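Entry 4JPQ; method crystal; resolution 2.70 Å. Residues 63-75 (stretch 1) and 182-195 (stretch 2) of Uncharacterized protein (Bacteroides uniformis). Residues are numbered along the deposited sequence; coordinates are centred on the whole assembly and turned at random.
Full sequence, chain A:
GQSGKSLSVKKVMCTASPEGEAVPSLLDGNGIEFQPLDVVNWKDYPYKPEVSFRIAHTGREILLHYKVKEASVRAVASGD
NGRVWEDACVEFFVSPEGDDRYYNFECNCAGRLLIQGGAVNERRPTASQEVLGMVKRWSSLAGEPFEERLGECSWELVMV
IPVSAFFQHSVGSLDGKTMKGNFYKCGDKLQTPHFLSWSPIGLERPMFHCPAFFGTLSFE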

# COMPACT_ATOMS: atom_id res chain seq x y z
N LEU A 63 -2.54 8.87 -4.66
CA LEU A 63 -2.12 8.07 -5.79
C LEU A 63 -0.87 7.30 -5.42
O LEU A 63 0.16 7.91 -5.11
CB LEU A 63 -1.80 9.00 -6.97
CG LEU A 63 -2.88 9.99 -7.40
CD1 LEU A 63 -2.38 10.78 -8.60
CD2 LEU A 63 -4.19 9.30 -7.73
N LEU A 64 -0.95 5.96 -5.47
CA LEU A 64 0.18 5.06 -5.18
C LEU A 64 0.52 4.20 -6.38
O LEU A 64 -0.39 3.70 -7.03
CB LEU A 64 -0.16 4.06 -4.08
CG LEU A 64 -0.29 4.50 -2.66
CD1 LEU A 64 -0.75 3.31 -1.83
CD2 LEU A 64 1.05 5.01 -2.16
N HIS A 65 1.82 4.01 -6.61
CA HIS A 65 2.33 3.20 -7.70
C HIS A 65 3.51 2.40 -7.17
O HIS A 65 4.49 2.99 -6.74
CB HIS A 65 2.73 4.10 -8.88
CG HIS A 65 3.25 3.36 -10.07
ND1 HIS A 65 4.35 3.76 -10.79
CD2 HIS A 65 2.83 2.20 -10.64
CE1 HIS A 65 4.58 2.90 -11.76
NE2 HIS A 65 3.67 1.95 -11.69
N TYR A 66 3.37 1.08 -7.15
CA TYR A 66 4.40 0.14 -6.72
C TYR A 66 4.96 -0.58 -7.93
O TYR A 66 4.20 -0.94 -8.84
CB TYR A 66 3.79 -0.95 -5.84
CG TYR A 66 3.28 -0.52 -4.50
CD1 TYR A 66 1.96 -0.08 -4.34
CD2 TYR A 66 4.10 -0.60 -3.36
CE1 TYR A 66 1.47 0.29 -3.09
CE2 TYR A 66 3.62 -0.22 -2.11
CZ TYR A 66 2.31 0.22 -1.97
OH TYR A 66 1.82 0.59 -0.76
N LYS A 67 6.27 -0.84 -7.91
CA LYS A 67 6.96 -1.67 -8.92
C LYS A 67 7.66 -2.80 -8.15
O LYS A 67 8.34 -2.53 -7.16
CB LYS A 67 7.98 -0.86 -9.70
CG LYS A 67 7.40 0.12 -10.70
CD LYS A 67 8.44 1.11 -11.24
CE LYS A 67 9.59 0.46 -12.00
NZ LYS A 67 10.46 1.50 -12.61
N VAL A 68 7.52 -4.03 -8.62
CA VAL A 68 8.10 -5.22 -7.98
C VAL A 68 8.81 -6.15 -8.97
O VAL A 68 8.37 -6.27 -10.11
CB VAL A 68 6.96 -6.04 -7.32
CG1 VAL A 68 7.48 -7.33 -6.69
CG2 VAL A 68 6.22 -5.21 -6.28
N LYS A 69 9.90 -6.78 -8.53
CA LYS A 69 10.59 -7.85 -9.26
C LYS A 69 10.93 -8.93 -8.21
O LYS A 69 11.72 -8.67 -7.31
CB LYS A 69 11.85 -7.38 -10.00
CG LYS A 69 12.37 -8.41 -11.02
CD LYS A 69 13.59 -7.97 -11.83
CE LYS A 69 14.86 -7.95 -10.98
NZ LYS A 69 16.08 -7.79 -11.82
N GLU A 70 10.29 -10.11 -8.32
CA GLU A 70 10.48 -11.24 -7.37
C GLU A 70 10.48 -12.61 -8.03
O GLU A 70 10.07 -12.75 -9.18
CB GLU A 70 9.44 -11.19 -6.24
CG GLU A 70 7.99 -11.19 -6.70
CD GLU A 70 6.99 -11.10 -5.55
OE1 GLU A 70 7.20 -11.73 -4.48
OE2 GLU A 70 5.96 -10.42 -5.72
N ALA A 71 10.93 -13.61 -7.27
CA ALA A 71 11.10 -15.00 -7.76
C ALA A 71 9.82 -15.78 -8.04
O ALA A 71 9.87 -16.80 -8.73
CB ALA A 71 12.02 -15.81 -6.83
N SER A 72 8.69 -15.34 -7.47
CA SER A 72 7.39 -15.98 -7.72
C SER A 72 6.23 -15.05 -7.38
O SER A 72 6.39 -14.13 -6.58
CB SER A 72 7.24 -17.30 -6.95
OG SER A 72 7.18 -17.11 -5.54
N VAL A 73 5.08 -15.33 -8.00
CA VAL A 73 3.84 -14.59 -7.77
C VAL A 73 2.67 -15.55 -7.57
O VAL A 73 2.71 -16.68 -8.04
CB VAL A 73 3.53 -13.59 -8.91
CG1 VAL A 73 4.57 -12.48 -8.93
CG2 VAL A 73 3.45 -14.27 -10.27
N ARG A 74 1.64 -15.07 -6.89
CA ARG A 74 0.48 -15.88 -6.49
C ARG A 74 -0.70 -14.95 -6.21
O ARG A 74 -0.50 -13.86 -5.72
CB ARG A 74 0.87 -16.63 -5.22
CG ARG A 74 -0.17 -17.56 -4.59
CD ARG A 74 0.38 -18.13 -3.29
NE ARG A 74 -0.48 -19.16 -2.70
CZ ARG A 74 -1.51 -18.96 -1.88
NH1 ARG A 74 -1.90 -17.74 -1.48
NH2 ARG A 74 -2.19 -20.01 -1.44
N ALA A 75 -1.92 -15.38 -6.54
CA ALA A 75 -3.14 -14.59 -6.28
C ALA A 75 -4.37 -15.49 -6.17
O ALA A 75 -5.21 -15.53 -7.06
CB ALA A 75 -3.33 -13.54 -7.35
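Stretch 2, residues 182-195: NFYKCGDKLQTPHF

R74 and L190 have the largest areas covered in this contact, with F183 third, and the backbone brings them together in two steps. Stretch 2 enters as a strand, 182-186, that runs in the same general direction as strand 63-70 at an angle of 31° (signed crossing angle -31°). The axes come no closer than 10.2 Å, so the two strands meet through side chains, with no backbone hydrogen bond between them. Alternation sets the pattern: L64, Y66, V68 and E70 point toward stretch 2, and F183 and K185 point back, while Y184 and C186 turn away.

F183 (m) offers the edge of its ring to two partners, F183 CE2 lying 3.7 Å from L64 CD2 and F183 CD2 3.6 Å from Y66 OH. Two residues on, on the same side of the strand, the end of the K185 chain passes V68, with K185 CE 3.7 Å from V68 CG1, and delivers its ammonium to E70: K185 NZ is 3.1 Å from both E70 OE1 and E70 OE2, a salt bridge whose two hydrogen bonds are weak. K185 NZ also donates to C186 O at 3.0 Å and to H194 NE2 at 3.2 Å, so the buried charge is met by several partners.

Beyond C186 the chain leaves the strand and folds through a type I turn from G187 to L190, closed by L190 N to G187 O at 3.2 Å. Stretch 1 turns its own corner at A71, and its second strand meets this loop. The L190 side chain (m, t) starts sideways but ends nearer stretch 1, placing L190 CD2 3.5 Å from R74 CB and L190 CD1 3.5 Å from E70 OE1. R74 is t through chi1, chi2 and chi3, and K189 CB packs over one face of its guanidinium, 3.7 Å from R74 CZ. The rule is economical: alternating strand residues make the layer between the strands, and a tight turn then supplies K189 against the R74 guanidinium and L190 against R74 CB and E70.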

# COMPACT_ATOMS: atom_id res chain seq x y z
N ASN A 182 3.20 3.78 6.54
CA ASN A 182 4.30 2.93 6.09
C ASN A 182 3.85 2.11 4.88
O ASN A 182 2.63 2.01 4.60
CB ASN A 182 4.77 2.03 7.25
CG ASN A 182 6.25 1.64 7.18
OD1 ASN A 182 6.88 1.70 6.12
ND2 ASN A 182 6.80 1.23 8.32
N PHE A 183 4.83 1.55 4.17
CA PHE A 183 4.58 0.76 2.96
C PHE A 183 5.27 -0.59 3.11
O PHE A 183 6.38 -0.64 3.62
CB PHE A 183 5.10 1.50 1.73
CG PHE A 183 4.65 2.94 1.66
CD1 PHE A 183 5.34 3.93 2.36
CD2 PHE A 183 3.52 3.31 0.93
CE1 PHE A 183 4.92 5.25 2.33
CE2 PHE A 183 3.10 4.64 0.89
CZ PHE A 183 3.80 5.61 1.59
N TYR A 184 4.58 -1.66 2.70
CA TYR A 184 5.12 -3.01 2.84
C TYR A 184 4.94 -3.92 1.63
O TYR A 184 4.04 -3.72 0.81
CB TYR A 184 4.48 -3.74 4.03
CG TYR A 184 4.34 -2.99 5.33
CD1 TYR A 184 5.46 -2.57 6.03
CD2 TYR A 184 3.08 -2.76 5.90
CE1 TYR A 184 5.34 -1.89 7.25
CE2 TYR A 184 2.95 -2.09 7.12
CZ TYR A 184 4.08 -1.67 7.80
OH TYR A 184 3.93 -1.01 8.99
N LYS A 185 5.79 -4.94 1.59
CA LYS A 185 5.76 -6.04 0.62
C LYS A 185 5.84 -7.36 1.40
O LYS A 185 6.61 -7.47 2.37
CB LYS A 185 6.96 -5.97 -0.29
CG LYS A 185 7.11 -7.12 -1.27
CD LYS A 185 6.09 -7.09 -2.39
CE LYS A 185 6.20 -8.31 -3.32
NZ LYS A 185 5.64 -9.58 -2.79
N CYS A 186 5.07 -8.35 0.96
CA CYS A 186 5.07 -9.67 1.58
C CYS A 186 4.40 -10.72 0.70
O CYS A 186 3.98 -10.42 -0.41
CB CYS A 186 4.35 -9.61 2.95
SG CYS A 186 2.59 -9.29 2.81
N GLY A 187 4.34 -11.96 1.21
CA GLY A 187 3.66 -13.07 0.56
C GLY A 187 3.82 -14.31 1.40
O GLY A 187 4.72 -15.10 1.17
N ASP A 188 2.98 -14.43 2.44
CA ASP A 188 3.08 -15.51 3.43
C ASP A 188 3.12 -16.91 2.84
O ASP A 188 3.90 -17.73 3.32
CB ASP A 188 1.98 -15.41 4.53
CG ASP A 188 2.14 -14.17 5.45
OD1 ASP A 188 2.86 -13.20 5.11
OD2 ASP A 188 1.52 -14.16 6.54
N LYS A 189 2.31 -17.18 1.81
CA LYS A 189 2.25 -18.52 1.17
C LYS A 189 3.05 -18.69 -0.14
O LYS A 189 2.87 -19.67 -0.88
CB LYS A 189 0.79 -18.99 1.03
CG LYS A 189 0.16 -19.44 2.36
CD LYS A 189 -1.09 -20.30 2.17
CE LYS A 189 -1.45 -21.07 3.43
NZ LYS A 189 -2.48 -22.11 3.13
N LEU A 190 3.94 -17.74 -0.42
CA LEU A 190 4.85 -17.82 -1.57
C LEU A 190 5.95 -18.82 -1.25
O LEU A 190 6.15 -19.17 -0.10
CB LEU A 190 5.50 -16.46 -1.90
CG LEU A 190 4.60 -15.34 -2.42
CD1 LEU A 190 5.41 -14.08 -2.59
CD2 LEU A 190 3.94 -15.71 -3.75
N GLN A 191 6.68 -19.26 -2.28
CA GLN A 191 7.81 -20.20 -2.14
C GLN A 191 8.84 -19.71 -1.13
O GLN A 191 9.36 -20.51 -0.34
CB GLN A 191 8.50 -20.40 -3.50
CG GLN A 191 9.60 -21.46 -3.53
CD GLN A 191 10.34 -21.55 -4.86
OE1 GLN A 191 10.52 -22.64 -5.40
NE2 GLN A 191 10.76 -20.41 -5.40
N THR A 192 9.16 -18.42 -1.18
CA THR A 192 10.09 -17.76 -0.27
C THR A 192 9.35 -16.58 0.38
O THR A 192 9.34 -15.47 -0.17
CB THR A 192 11.37 -17.27 -1.00
OG1 THR A 192 11.84 -18.28 -1.88
CG2 THR A 192 12.47 -16.93 0.01
N PRO A 193 8.70 -16.83 1.54
CA PRO A 193 8.01 -15.71 2.19
C PRO A 193 9.03 -14.67 2.64
O PRO A 193 10.19 -15.01 2.90
CB PRO A 193 7.29 -16.36 3.38
CG PRO A 193 7.23 -17.81 3.07
CD PRO A 193 8.44 -18.10 2.23
N HIS A 194 8.59 -13.43 2.72
CA HIS A 194 9.46 -12.31 3.05
C HIS A 194 8.66 -11.16 3.60
O HIS A 194 7.44 -11.12 3.46
CB HIS A 194 10.18 -11.87 1.80
CG HIS A 194 9.26 -11.55 0.68
ND1 HIS A 194 8.76 -12.50 -0.18
CD2 HIS A 194 8.71 -10.38 0.30
CE1 HIS A 194 7.96 -11.92 -1.05
NE2 HIS A 194 7.91 -10.64 -0.78
N PHE A 195 9.38 -10.25 4.25
CA PHE A 195 8.76 -9.09 4.92
C PHE A 195 9.64 -7.86 4.79
O PHE A 195 10.72 -7.81 5.40
CB PHE A 195 8.50 -9.44 6.38
CG PHE A 195 7.57 -10.59 6.55
CD1 PHE A 195 6.20 -10.41 6.34
CD2 PHE A 195 8.04 -11.85 6.86
CE1 PHE A 195 5.30 -11.47 6.48
CE2 PHE A 195 7.16 -12.93 6.98
CZ PHE A 195 5.78 -12.73 6.80